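Local coordinates for increased recombination centers protein 6 (Saccharomyces cerevisiae, PDB 3UC9) that serves as a clathrin coat accessory factor related to small G proteins and is involved in gross chromosomal rearrangements and telomere healing, at residues I109-Q114 against L136-E141. Sequence-based numbering, arbitrary orientation.
Sequences ITDIRQ and LVNVNE. Unlike the reference sequence in segment 136-141: Val137 (reference Ala).
Asn138, last in strand 133-138, holds Ile112 at the start of the helix after strand 103-110. Its OD1 accepts the backbone N-H of Ile112 at 3.1 Å from OD1 to N, a nearly straight bond whose donor sits off the carbonyl plane, and it takes a weaker bond from the N of Asn140. With CG anti to the backbone N (chi1 175°), the amide reaches forward past the strand end; its ND2 donates onward to the O of Asn140 at 2.9 Å and also binds OD1 of Asn167. Ile112 lies crosswise over this amide, CG1 3.5 Å from OD1 and CG2 against CB. Were an alanine to stand at Asn138, the N-H of Ile112 would probably lose its acceptor, and Asn167 and the Asn140 backbone their amide partner.

Such bonding of a strand's last residue to the helix start beyond its parallel neighbour is well illustrated by this Rossmann-type sheet. Thr110 N donates to Val137 O, and Thr110 O receives Val139 N at 2.9 Å. On the face covered by helix 39-50, Ile109 and Val137 point the same way, CD1 of Ile109 pressing tightly on CB of Val137 at 3.4 Å, while CG2 of Ile109 meets CG1 of Val139.

Farther out, Asp111 is the N-cap of helix 112-115, its OD1 taking weak bonds from the N of Arg113 and the N of Gln114. The same oxygen accepts ND2 of Asn140 at 3.0 Å, which meets it from above the carboxylate plane while OD1 lies in the plane of the amide; the two planes stand 84° apart. Arg113 lays its aliphatic chain across that amide, CD 3.7 Å from ND2 of Asn140, and carries its guanidinium on to a salt bridge with Glu147.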
ATOM      1  N   ILE A 109       3.178   0.857   6.433  1.00 17.84           N
ATOM      2  CA  ILE A 109       4.448   1.464   6.809  1.00 18.02           C
ATOM      3  C   ILE A 109       4.858   0.856   8.151  1.00 17.69           C
ATOM      4  O   ILE A 109       4.187   1.074   9.147  1.00 17.34           O
ATOM      5  CB  ILE A 109       4.320   2.993   6.974  1.00 19.13           C
ATOM      6  CG1 ILE A 109       3.701   3.650   5.730  1.00 22.03           C
ATOM      7  CG2 ILE A 109       5.677   3.604   7.278  1.00 21.45           C
ATOM      8  CD1 ILE A 109       4.504   3.476   4.496  1.00 25.86           C
ATOM      9  N   THR A 110       5.957   0.107   8.182  1.00 17.46           N
ATOM     10  CA  THR A 110       6.348  -0.584   9.405  1.00 18.07           C
ATOM     11  C   THR A 110       7.819  -0.973   9.433  1.00 18.38           C
ATOM     12  O   THR A 110       8.560  -0.754   8.473  1.00 17.88           O
ATOM     13  CB  THR A 110       5.482  -1.860   9.641  1.00 17.78           C
ATOM     14  OG1 THR A 110       5.660  -2.330  10.988  1.00 17.32           O
ATOM     15  CG2 THR A 110       5.854  -2.958   8.663  1.00 20.14           C
ATOM     16  N   ASP A 111       8.234  -1.514  10.568  1.00 16.89           N
ATOM     17  CA  ASP A 111       9.553  -2.128  10.710  1.00 18.56           C
ATOM     18  C   ASP A 111       9.292  -3.605  10.498  1.00 19.04           C
ATOM     19  O   ASP A 111       8.737  -4.243  11.368  1.00 20.87           O
ATOM     20  CB  ASP A 111      10.118  -1.854  12.106  1.00 19.78           C
ATOM     21  CG  ASP A 111      11.394  -2.625  12.398  1.00 23.30           C
ATOM     22  OD1 ASP A 111      11.769  -3.531  11.627  1.00 27.93           O
ATOM     23  OD2 ASP A 111      12.031  -2.318  13.419  1.00 23.57           O
ATOM     24  N   ILE A 112       9.660  -4.144   9.337  1.00 18.76           N
ATOM     25  CA  ILE A 112       9.250  -5.510   9.004  1.00 19.58           C
ATOM     26  C   ILE A 112       9.954  -6.584   9.833  1.00 21.91           C
ATOM     27  O   ILE A 112       9.459  -7.704   9.928  1.00 22.57           O
ATOM     28  CB  ILE A 112       9.376  -5.840   7.484  1.00 18.81           C
ATOM     29  CG1 ILE A 112      10.839  -5.907   7.042  1.00 22.08           C
ATOM     30  CG2 ILE A 112       8.596  -4.836   6.659  1.00 18.63           C
ATOM     31  CD1 ILE A 112      11.013  -6.413   5.623  1.00 23.13           C
ATOM     32  N   ARG A 113      11.101  -6.251  10.418  1.00 22.99           N
ATOM     33  CA  ARG A 113      11.767  -7.166  11.347  1.00 25.78           C
ATOM     34  C   ARG A 113      10.975  -7.314  12.645  1.00 25.82           C
ATOM     35  O   ARG A 113      10.944  -8.394  13.237  1.00 26.65           O
ATOM     36  CB  ARG A 113      13.182  -6.691  11.670  1.00 27.77           C
ATOM     37  CG  ARG A 113      14.208  -6.990  10.585  1.00 31.78           C
ATOM     38  CD  ARG A 113      15.601  -6.845  11.139  1.00 40.57           C
ATOM     39  NE  ARG A 113      16.639  -6.829  10.107  1.00 48.12           N
ATOM     40  CZ  ARG A 113      17.259  -7.901   9.608  1.00 51.63           C
ATOM     41  NH1 ARG A 113      16.951  -9.133  10.017  1.00 56.50           N
ATOM     42  NH2 ARG A 113      18.197  -7.738   8.683  1.00 47.91           N
ATOM     43  N   GLN A 114      10.347  -6.224  13.081  1.00 25.10           N
ATOM     44  CA  GLN A 114       9.566  -6.209  14.320  1.00 26.03           C
ATOM     45  C   GLN A 114       8.172  -6.802  14.122  1.00 24.99           C
ATOM     46  O   GLN A 114       7.709  -7.606  14.941  1.00 26.79           O
ATOM     47  CB  GLN A 114       9.458  -4.767  14.837  1.00 26.02           C
ATOM     48  CG  GLN A 114       8.639  -4.564  16.117  1.00 31.52           C
ATOM     49  CD  GLN A 114       8.473  -3.080  16.477  1.00 37.69           C
ATOM     50  OE1 GLN A 114       7.451  -2.665  17.034  1.00 43.09           O
ATOM     51  NE2 GLN A 114       9.477  -2.278  16.147  1.00 43.69           N
ATOM     52  N   LEU A 136       4.268  -3.172   1.132  1.00 15.10           N
ATOM     53  CA  LEU A 136       4.771  -3.208   2.487  1.00 15.27           C
ATOM     54  C   LEU A 136       6.054  -2.402   2.499  1.00 16.64           C
ATOM     55  O   LEU A 136       7.056  -2.791   1.882  1.00 17.25           O
ATOM     56  CB  LEU A 136       5.033  -4.635   2.926  1.00 16.03           C
ATOM     57  CG  LEU A 136       3.790  -5.536   2.897  1.00 21.28           C
ATOM     58  CD1 LEU A 136       3.598  -6.198   1.530  1.00 17.02           C
ATOM     59  CD2 LEU A 136       3.885  -6.585   3.974  1.00 26.91           C
ATOM     60  N   VAL A 137       5.995  -1.263   3.181  1.00 16.13           N
ATOM     61  CA  VAL A 137       7.083  -0.304   3.200  1.00 16.73           C
ATOM     62  C   VAL A 137       7.874  -0.495   4.477  1.00 16.68           C
ATOM     63  O   VAL A 137       7.366  -0.265   5.569  1.00 18.35           O
ATOM     64  CB  VAL A 137       6.556   1.134   3.109  1.00 16.20           C
ATOM     65  CG1 VAL A 137       7.715   2.127   3.181  1.00 19.30           C
ATOM     66  CG2 VAL A 137       5.745   1.336   1.832  1.00 17.59           C
ATOM     67  N   ASN A 138       9.113  -0.949   4.342  1.00 17.43           N
ATOM     68  CA  ASN A 138       9.992  -1.105   5.477  1.00 18.53           C
ATOM     69  C   ASN A 138      10.800   0.151   5.786  1.00 18.71           C
ATOM     70  O   ASN A 138      11.514   0.663   4.918  1.00 21.91           O
ATOM     71  CB  ASN A 138      10.975  -2.240   5.251  1.00 18.43           C
ATOM     72  CG  ASN A 138      11.984  -2.342   6.374  1.00 17.24           C
ATOM     73  OD1 ASN A 138      11.611  -2.557   7.532  1.00 19.50           O
ATOM     74  ND2 ASN A 138      13.262  -2.137   6.052  1.00 18.93           N
ATOM     75  N   VAL A 139      10.730   0.595   7.036  1.00 20.08           N
ATOM     76  CA  VAL A 139      11.460   1.775   7.490  1.00 22.24           C
ATOM     77  C   VAL A 139      12.686   1.416   8.345  1.00 24.17           C
ATOM     78  O   VAL A 139      13.456   2.305   8.703  1.00 27.38           O
ATOM     79  CB  VAL A 139      10.552   2.746   8.277  1.00 23.07           C
ATOM     80  CG1 VAL A 139       9.387   3.199   7.414  1.00 21.53           C
ATOM     81  CG2 VAL A 139      10.065   2.115   9.584  1.00 23.33           C
ATOM     82  N   ASN A 140      12.871   0.132   8.661  1.00 24.42           N
ATOM     83  CA  ASN A 140      14.071  -0.344   9.366  1.00 27.08           C
ATOM     84  C   ASN A 140      15.306  -0.276   8.459  1.00 29.81           C
ATOM     85  O   ASN A 140      15.455  -1.069   7.528  1.00 29.62           O
ATOM     86  CB  ASN A 140      13.874  -1.778   9.892  1.00 26.74           C
ATOM     87  CG  ASN A 140      15.035  -2.258  10.785  1.00 29.97           C
ATOM     88  OD1 ASN A 140      16.136  -1.715  10.736  1.00 29.18           O
ATOM     89  ND2 ASN A 140      14.781  -3.287  11.603  1.00 25.47           N
ATOM     90  N   GLU A 141      16.204   0.656   8.768  1.00 32.73           N
ATOM     91  CA  GLU A 141      17.331   0.962   7.885  1.00 35.45           C
ATOM     92  C   GLU A 141      18.420  -0.120   7.860  1.00 36.31           C
ATOM     93  O   GLU A 141      19.321  -0.067   7.021  1.00 36.37           O
ATOM     94  CB  GLU A 141      17.924   2.332   8.255  1.00 37.24           C
ATOM     95  CG  GLU A 141      16.873   3.457   8.230  1.00 40.03           C
ATOM     96  CD  GLU A 141      17.462   4.859   8.155  1.00 47.07           C
ATOM     97  OE1 GLU A 141      18.682   5.012   8.375  1.00 50.58           O
ATOM     98  OE2 GLU A 141      16.694   5.812   7.870  1.00 48.37           O
TER